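Long-range contacts in lytic polysaccharide monooxygenase (Neurospora crassa, PDB 4QI8), which probably cleaves cellulose oxidatively, using an active-site copper ion that must be reduced before it reacts with an oxygen cosubstrate: residues Q39-F43 / F156-C160; S52-A58 / Q162-G168; L145-S151 / G191-N197. One frame throughout, in Å; residues are numbered along the deposited sequence. Where two conformers were deposited one is given.

Interaction 1: residues Q39-F43 / F156-C160; sequences QIRCF and FYISC
A short, weakly bonded helical turn lies against one face of strand 156-160, tied to it by a disulfide. Gln39 has helical phi/psi of -63/-18; its carbonyl O accepts a weak hydrogen bond from Phe43 N (2.9 Å) and lies 3.9 Å from Ile158 CD1, while its side-chain NE2 hydrogen-bonds Asp24 OD2. Ile40 (chi1 t, chi2 p) reaches along the strand: its CD1 sits over the face of the Phe156 ring (chi1 m), a CH-pi contact 3.9 Å from the centroid and 17° off the normal, and 4.0 Å from CD1 of Ile158 (m, t). The CA-to-CB bond of Arg41 points away from the strand, and its NH1 hydrogen-bonds Gln38 OE1 and Phe181 O, but its O packs against Ile158 CG2 and Cys160 SG, each at 3.5 Å. Cys42 (chi1 m) lies level with Ser159, CA to CA 5.0 Å. Its SG bonds Cys160 SG (chi1 m) at 2.0 Å with chi3 -83°. No direct hydrogen bond joins the segments; a water donates to Cys42 O and accepts from Cys160 N, both at 2.8 Å. Phe43 leaves the helical turn with positive phi (57/40) and chi1 -144°, setting CB 4.2 Å from Ile158 CB and the ring edge, at CD2, 3.5 Å from Ile158 O. On the strand, Phe156, Ile158 and Cys160 point toward the turn; Ser159 and Tyr157, which belongs to the copper site with His1 and His72, point away. The alternation is that of a beta-sandwich strand in an AA9 monooxygenase, one face cross-linked to a covering helical turn, the other contributing to the copper site.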
# COMPACT_ATOMS: atom_id res chain seq x y z
N GLN A 39 -9.36 -0.17 9.40
CA GLN A 39 -9.07 -1.03 8.25
C GLN A 39 -8.33 -0.33 7.11
O GLN A 39 -7.73 -1.00 6.29
CB GLN A 39 -10.36 -1.69 7.73
CG GLN A 39 -10.93 -2.73 8.66
CD GLN A 39 -12.20 -3.35 8.11
OE1 GLN A 39 -13.03 -2.66 7.52
NE2 GLN A 39 -12.34 -4.65 8.27
N ILE A 40 -8.34 1.00 7.07
CA ILE A 40 -7.63 1.71 6.00
C ILE A 40 -6.12 1.50 6.13
O ILE A 40 -5.36 1.71 5.18
CB ILE A 40 -8.02 3.21 5.93
CG1 ILE A 40 -7.76 3.82 4.54
CG2 ILE A 40 -7.29 3.99 7.00
CD1 ILE A 40 -8.69 3.29 3.45
N ARG A 41 -5.67 1.11 7.32
CA ARG A 41 -4.24 0.99 7.53
C ARG A 41 -3.71 -0.34 6.96
O ARG A 41 -3.02 -0.35 5.96
CB ARG A 41 -3.90 1.16 9.03
CG ARG A 41 -2.42 1.06 9.33
CD ARG A 41 -2.08 1.29 10.81
NE ARG A 41 -2.91 0.49 11.70
CZ ARG A 41 -3.94 0.90 12.46
NH1 ARG A 41 -4.34 2.18 12.53
NH2 ARG A 41 -4.58 0.00 13.21
N CYS A 42 -4.09 -1.45 7.59
CA CYS A 42 -3.65 -2.79 7.18
C CYS A 42 -4.83 -3.77 7.02
O CYS A 42 -4.62 -4.98 7.03
CB CYS A 42 -2.60 -3.37 8.16
SG CYS A 42 -1.07 -2.43 8.15
N PHE A 43 -6.03 -3.23 6.85
CA PHE A 43 -7.24 -4.03 6.67
C PHE A 43 -7.46 -5.01 7.83
O PHE A 43 -7.89 -6.15 7.63
CB PHE A 43 -7.23 -4.78 5.30
CG PHE A 43 -8.60 -4.90 4.63
CD1 PHE A 43 -9.79 -4.89 5.37
CD2 PHE A 43 -8.69 -5.04 3.25
CE1 PHE A 43 -11.02 -4.99 4.73
CE2 PHE A 43 -9.91 -5.14 2.62
CZ PHE A 43 -11.07 -5.11 3.36
N PHE A 156 -10.84 0.53 -1.67
CA PHE A 156 -9.45 0.30 -1.27
C PHE A 156 -9.21 -1.18 -0.97
O PHE A 156 -9.89 -1.78 -0.13
CB PHE A 156 -9.09 1.12 -0.03
CG PHE A 156 -9.15 2.62 -0.23
CD1 PHE A 156 -10.35 3.31 -0.17
CD2 PHE A 156 -7.98 3.34 -0.43
CE1 PHE A 156 -10.38 4.68 -0.33
CE2 PHE A 156 -8.02 4.71 -0.58
CZ PHE A 156 -9.22 5.37 -0.53
N TYR A 157 -8.24 -1.76 -1.66
CA TYR A 157 -7.84 -3.16 -1.48
C TYR A 157 -6.44 -3.13 -0.88
O TYR A 157 -5.51 -2.65 -1.51
CB TYR A 157 -7.87 -3.90 -2.83
CG TYR A 157 -9.24 -3.90 -3.47
CD1 TYR A 157 -10.16 -4.90 -3.17
CD2 TYR A 157 -9.62 -2.90 -4.37
CE1 TYR A 157 -11.42 -4.91 -3.73
CE2 TYR A 157 -10.88 -2.91 -4.94
CZ TYR A 157 -11.78 -3.91 -4.62
OH TYR A 157 -13.04 -3.96 -5.16
N ILE A 158 -6.30 -3.60 0.36
CA ILE A 158 -5.15 -3.30 1.22
C ILE A 158 -4.60 -4.55 1.89
O ILE A 158 -5.37 -5.43 2.28
CB ILE A 158 -5.58 -2.29 2.32
CG1 ILE A 158 -5.94 -0.94 1.70
CG2 ILE A 158 -4.50 -2.12 3.39
CD1 ILE A 158 -6.82 -0.09 2.61
N SER A 159 -3.28 -4.59 2.08
CA SER A 159 -2.70 -5.46 3.11
C SER A 159 -1.37 -4.86 3.55
O SER A 159 -0.87 -3.91 2.95
CB SER A 159 -2.50 -6.89 2.60
OG SER A 159 -1.44 -6.92 1.67
N CYS A 160 -0.79 -5.47 4.58
CA CYS A 160 0.52 -5.07 5.09
C CYS A 160 1.43 -6.26 5.34
O CYS A 160 1.04 -7.22 6.00
CB CYS A 160 0.39 -4.33 6.42
SG CYS A 160 -0.42 -2.74 6.26
O HOH W 1 -2.73 -6.85 6.10

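Interaction 2: residues S52-A58 / Q162-G168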
# COMPACT_ATOMS: atom_id res chain seq x y z
N SER A 52 5.38 -14.71 9.78
CA SER A 52 6.81 -14.50 9.69
C SER A 52 7.12 -13.10 9.15
O SER A 52 6.21 -12.39 8.72
CB SER A 52 7.45 -15.57 8.78
OG SER A 52 7.16 -16.89 9.23
N THR A 53 8.40 -12.75 9.17
CA THR A 53 8.89 -11.46 8.73
C THR A 53 9.98 -11.71 7.70
O THR A 53 10.87 -12.51 7.94
CB THR A 53 9.42 -10.66 9.94
OG1 THR A 53 8.34 -10.41 10.85
CG2 THR A 53 10.07 -9.35 9.53
N LEU A 54 9.89 -11.06 6.54
CA LEU A 54 10.75 -11.32 5.40
C LEU A 54 11.97 -10.41 5.39
O LEU A 54 11.82 -9.19 5.39
CB LEU A 54 9.96 -11.13 4.12
CG LEU A 54 10.73 -11.42 2.83
CD1 LEU A 54 11.10 -12.89 2.72
CD2 LEU A 54 9.93 -10.97 1.61
N SER A 55 13.17 -10.99 5.36
CA SER A 55 14.40 -10.22 5.29
C SER A 55 14.67 -9.76 3.85
O SER A 55 14.64 -10.57 2.92
CB SER A 55 15.57 -11.05 5.81
OG SER A 55 16.75 -10.27 5.86
N VAL A 56 14.92 -8.47 3.69
CA VAL A 56 15.18 -7.89 2.37
C VAL A 56 16.22 -6.79 2.50
O VAL A 56 16.20 -6.04 3.46
CB VAL A 56 13.91 -7.29 1.74
CG1 VAL A 56 13.28 -6.27 2.67
CG2 VAL A 56 14.21 -6.65 0.40
N ALA A 57 17.13 -6.70 1.53
CA ALA A 57 18.12 -5.64 1.54
C ALA A 57 17.54 -4.33 1.00
O ALA A 57 16.86 -4.31 -0.03
CB ALA A 57 19.33 -6.04 0.72
N ALA A 58 17.82 -3.24 1.70
CA ALA A 58 17.49 -1.92 1.20
C ALA A 58 18.11 -1.76 -0.18
O ALA A 58 19.23 -2.23 -0.43
CB ALA A 58 18.00 -0.85 2.14
N GLN A 162 5.20 -7.78 6.77
CA GLN A 162 6.25 -7.61 7.76
C GLN A 162 7.60 -7.88 7.13
O GLN A 162 7.84 -8.98 6.62
CB GLN A 162 6.03 -8.52 8.98
CG GLN A 162 4.73 -8.19 9.71
CD GLN A 162 4.47 -8.97 10.99
OE1 GLN A 162 3.39 -8.84 11.58
NE2 GLN A 162 5.45 -9.76 11.44
N LEU A 163 8.48 -6.88 7.18
CA LEU A 163 9.83 -6.95 6.62
C LEU A 163 10.89 -6.68 7.67
O LEU A 163 10.67 -5.93 8.63
CB LEU A 163 10.03 -5.90 5.52
CG LEU A 163 9.03 -5.87 4.37
CD1 LEU A 163 9.45 -4.80 3.37
CD2 LEU A 163 8.90 -7.23 3.69
N SER A 164 12.06 -7.27 7.45
CA SER A 164 13.29 -6.87 8.13
C SER A 164 14.22 -6.33 7.05
O SER A 164 14.72 -7.10 6.23
CB SER A 164 13.91 -8.06 8.85
OG SER A 164 15.16 -7.70 9.41
N ILE A 165 14.40 -5.02 7.03
CA ILE A 165 15.18 -4.37 5.98
C ILE A 165 16.61 -4.22 6.48
O ILE A 165 16.86 -3.67 7.55
CB ILE A 165 14.58 -3.01 5.57
CG1 ILE A 165 13.19 -3.23 4.96
CG2 ILE A 165 15.50 -2.29 4.60
CD1 ILE A 165 12.47 -1.97 4.48
N THR A 166 17.55 -4.75 5.70
CA THR A 166 18.95 -4.78 6.08
C THR A 166 19.79 -3.88 5.17
O THR A 166 19.35 -3.48 4.09
CB THR A 166 19.51 -6.20 5.97
OG1 THR A 166 19.44 -6.63 4.60
CG2 THR A 166 18.71 -7.16 6.84
N GLY A 167 21.00 -3.57 5.62
CA GLY A 167 21.96 -2.82 4.82
C GLY A 167 21.50 -1.42 4.48
O GLY A 167 21.67 -0.96 3.35
N GLY A 168 20.94 -0.73 5.45
CA GLY A 168 20.33 0.56 5.18
C GLY A 168 21.33 1.68 5.02
O GLY A 168 22.55 1.46 4.99
O HOH W 2 16.98 -9.61 8.48
O HOH W 3 18.40 -9.15 4.10
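Val56 lies at the apolar centre of this parallel strand pairing, which places strand 54-57 at the edge of the mixed sheet in the beta-sandwich. Its CG1 touches Ile165 CG1 at 3.8 Å and Leu163 CD1 at 4.2 Å. Leu54 CB extends the same face to Leu163 CD2 (4.1 Å), and Ala58 CB closes it against Ile165 CG2 (3.8 Å). Strand 134-144 pairs with the other side of 162-166, leaving 54-57 outermost.

The backbones run in register from Leu54 with Leu163 to Ala57 with Thr166, their segment axes 34° apart and 4.5 Å at closest approach. Five backbone hydrogen bonds alternate in direction: Leu54 N to Gln162 O (2.9 Å), Ser164 N to Leu54 O (2.8 Å), Val56 N to Ser164 O (2.9 Å), Thr166 N to Val56 O (2.9 Å) and Ala58 N to Thr166 O (2.8 Å). CA-H...O contacts, such as Ile165 CA to Val56 O at 3.2 Å, fill the gaps between them.

Ser55, Ala57, Ser164 and Thr166 occupy the other, more hydrated face. Gly167 ends the pairing with a positive phi. At the opposite end, Gln162 OE1 takes hydrogen bonds from Arg21 and Ala50, while its NE2 donates to Thr53 OG1 at 3.0 Å. On the hydrated face two waters meet at Ser55 OG, each 2.7 Å from it; one lies 2.8 Å from Ser164 OG, the other 2.8 Å from Thr166 OG1.

Interaction 3: residues L145-S151 / G191-N197; sequences LHVAQSS and GILININ
Two irregular loops pack together, the turn between strands 134-144 and 155-166 resting on the loop that follows strand 178-179, close to the copper site. Residues 145-151 form two overlapping type I turns, Leu145-Ala148, with Ala148 N bonded to Leu145 O (3.2 Å), and Val147-Ser150. Gln149 and Asn195 come closest, CA to CA 4.5 Å. A backbone hydrogen bond runs from Ile194 N to Ala148 O at 3.0 Å. Leu145 (m, t) packs CD2 on Ile194 CG2 and CB on Ile196 CD1, both at 4.0 Å, and Ala148 CB lies 4.2 Å from Ile194 CG2. Leu193 (t, p) swings CD1 to 3.4 Å from Ser151 N. Asn195 OD1 accepts from Asn197 N at 2.9 Å, an Asx turn. A water donates to Leu145 O and Ile194 O, both at 2.7 Å, and accepts from Ile196 N at 2.9 Å; a second lies 2.9 Å from Ser150 O and 2.8 Å from Ile192 O. His146 (chi1 p) points away from residues 191-197; its ring stacks on copper ligand His72 and touches Gln155, and it probably takes part in oxygen binding. Aliphatic contacts, backbone hydrogen bonding and bridging waters thus join two irregular loops without beta pairing.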
# COMPACT_ATOMS: atom_id res chain seq x y z
N LEU A 145 -11.33 3.04 -8.73
CA LEU A 145 -11.99 4.34 -8.91
C LEU A 145 -13.16 4.34 -9.89
O LEU A 145 -13.67 5.40 -10.24
CB LEU A 145 -10.96 5.38 -9.37
CG LEU A 145 -9.85 5.68 -8.37
CD1 LEU A 145 -8.84 6.60 -9.00
CD2 LEU A 145 -10.40 6.29 -7.09
N HIS A 146 -13.58 3.17 -10.35
CA HIS A 146 -14.59 3.10 -11.40
C HIS A 146 -15.92 3.77 -11.05
O HIS A 146 -16.60 4.23 -11.97
CB HIS A 146 -14.81 1.65 -11.84
CG HIS A 146 -14.97 0.68 -10.72
ND1 HIS A 146 -13.95 0.40 -9.84
CD2 HIS A 146 -16.03 -0.06 -10.32
CE1 HIS A 146 -14.37 -0.47 -8.95
NE2 HIS A 146 -15.63 -0.77 -9.22
N VAL A 147 -16.30 3.80 -9.77
CA VAL A 147 -17.55 4.44 -9.35
C VAL A 147 -17.32 5.53 -8.31
O VAL A 147 -18.24 5.93 -7.58
CB VAL A 147 -18.59 3.39 -8.85
CG1 VAL A 147 -19.02 2.49 -10.01
CG2 VAL A 147 -18.05 2.54 -7.69
N ALA A 148 -16.11 6.09 -8.29
CA ALA A 148 -15.66 6.95 -7.21
C ALA A 148 -16.16 8.39 -7.24
O ALA A 148 -15.73 9.20 -6.44
CB ALA A 148 -14.15 6.93 -7.16
N GLN A 149 -17.10 8.71 -8.13
CA GLN A 149 -17.61 10.07 -8.18
C GLN A 149 -18.51 10.41 -6.98
O GLN A 149 -18.83 11.58 -6.76
CB GLN A 149 -18.39 10.31 -9.46
CG GLN A 149 -19.71 9.62 -9.48
CD GLN A 149 -20.40 9.79 -10.77
OE1 GLN A 149 -20.11 10.72 -11.52
NE2 GLN A 149 -21.32 8.89 -11.07
N SER A 150 -18.92 9.39 -6.24
CA SER A 150 -19.72 9.57 -5.03
C SER A 150 -18.87 9.39 -3.79
O SER A 150 -17.97 8.56 -3.77
CB SER A 150 -20.87 8.56 -5.01
OG SER A 150 -21.77 8.79 -6.08
N SER A 151 -19.17 10.15 -2.75
CA SER A 151 -18.45 10.00 -1.50
C SER A 151 -18.61 8.58 -0.96
O SER A 151 -19.72 8.03 -0.94
CB SER A 151 -18.94 11.00 -0.47
OG SER A 151 -18.14 10.96 0.70
N GLY A 191 -8.24 12.74 -5.59
CA GLY A 191 -7.93 11.46 -6.19
C GLY A 191 -8.74 10.30 -5.62
O GLY A 191 -8.50 9.15 -6.00
N ILE A 192 -9.68 10.61 -4.73
CA ILE A 192 -10.57 9.63 -4.10
C ILE A 192 -12.03 9.89 -4.53
O ILE A 192 -12.73 8.95 -4.92
CB ILE A 192 -10.40 9.66 -2.57
CG1 ILE A 192 -9.01 9.16 -2.20
CG2 ILE A 192 -11.47 8.81 -1.88
CD1 ILE A 192 -8.65 9.27 -0.73
N LEU A 193 -12.45 11.15 -4.44
CA LEU A 193 -13.74 11.60 -4.95
C LEU A 193 -13.48 12.13 -6.35
O LEU A 193 -13.02 13.26 -6.52
CB LEU A 193 -14.32 12.71 -4.07
CG LEU A 193 -15.74 13.15 -4.42
CD1 LEU A 193 -16.71 12.06 -4.01
CD2 LEU A 193 -16.11 14.48 -3.76
N ILE A 194 -13.78 11.32 -7.35
CA ILE A 194 -13.38 11.61 -8.71
C ILE A 194 -14.21 10.82 -9.69
O ILE A 194 -14.49 9.64 -9.48
CB ILE A 194 -11.85 11.29 -8.90
CG1 ILE A 194 -11.40 11.61 -10.33
CG2 ILE A 194 -11.52 9.86 -8.52
CD1 ILE A 194 -9.89 11.49 -10.53
N ASN A 195 -14.61 11.51 -10.76
CA ASN A 195 -15.21 10.85 -11.91
C ASN A 195 -14.13 10.62 -12.96
O ASN A 195 -13.69 11.57 -13.62
CB ASN A 195 -16.33 11.72 -12.48
CG ASN A 195 -16.83 11.22 -13.81
OD1 ASN A 195 -16.64 10.05 -14.17
ND2 ASN A 195 -17.47 12.11 -14.56
N ILE A 196 -13.70 9.37 -13.11
CA ILE A 196 -12.63 9.05 -14.06
C ILE A 196 -13.17 8.76 -15.44
O ILE A 196 -12.41 8.51 -16.36
CB ILE A 196 -11.72 7.87 -13.59
CG1 ILE A 196 -12.50 6.57 -13.51
CG2 ILE A 196 -11.05 8.21 -12.28
CD1 ILE A 196 -11.63 5.35 -13.35
N ASN A 197 -14.47 8.81 -15.61
CA ASN A 197 -15.06 8.32 -16.82
C ASN A 197 -15.20 9.50 -17.80
O ASN A 197 -14.25 9.81 -18.51
CB ASN A 197 -16.34 7.57 -16.45
CG ASN A 197 -16.05 6.38 -15.51
OD1 ASN A 197 -16.57 6.28 -14.38
ND2 ASN A 197 -15.20 5.50 -15.97
O HOH W 4 -14.95 7.59 -11.21
O HOH W 5 -15.11 8.20 -3.62

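How the interactions relate
Strand 155-166 joins interactions 1 and 2: residues 156-160 receive the disulfide-linked turn, and residues 162-166, farther along the same strand, pair with the sheet's edge; the two centres are 20 Å apart. Interaction 3 adjoins interaction 1, centre to centre 19 Å, through Phe156 CZ and Ile192 CD1 at 3.9 Å. The copper lies near interactions 1 and 3: Tyr157 of interaction 1 belongs to its site, and the side chain of His146 in interaction 3 is about 6 Å from the ion. Interaction 2 lies away from the site, across the chain's centre from interaction 3, with centres 36 Å apart and nearest atoms about 23 Å.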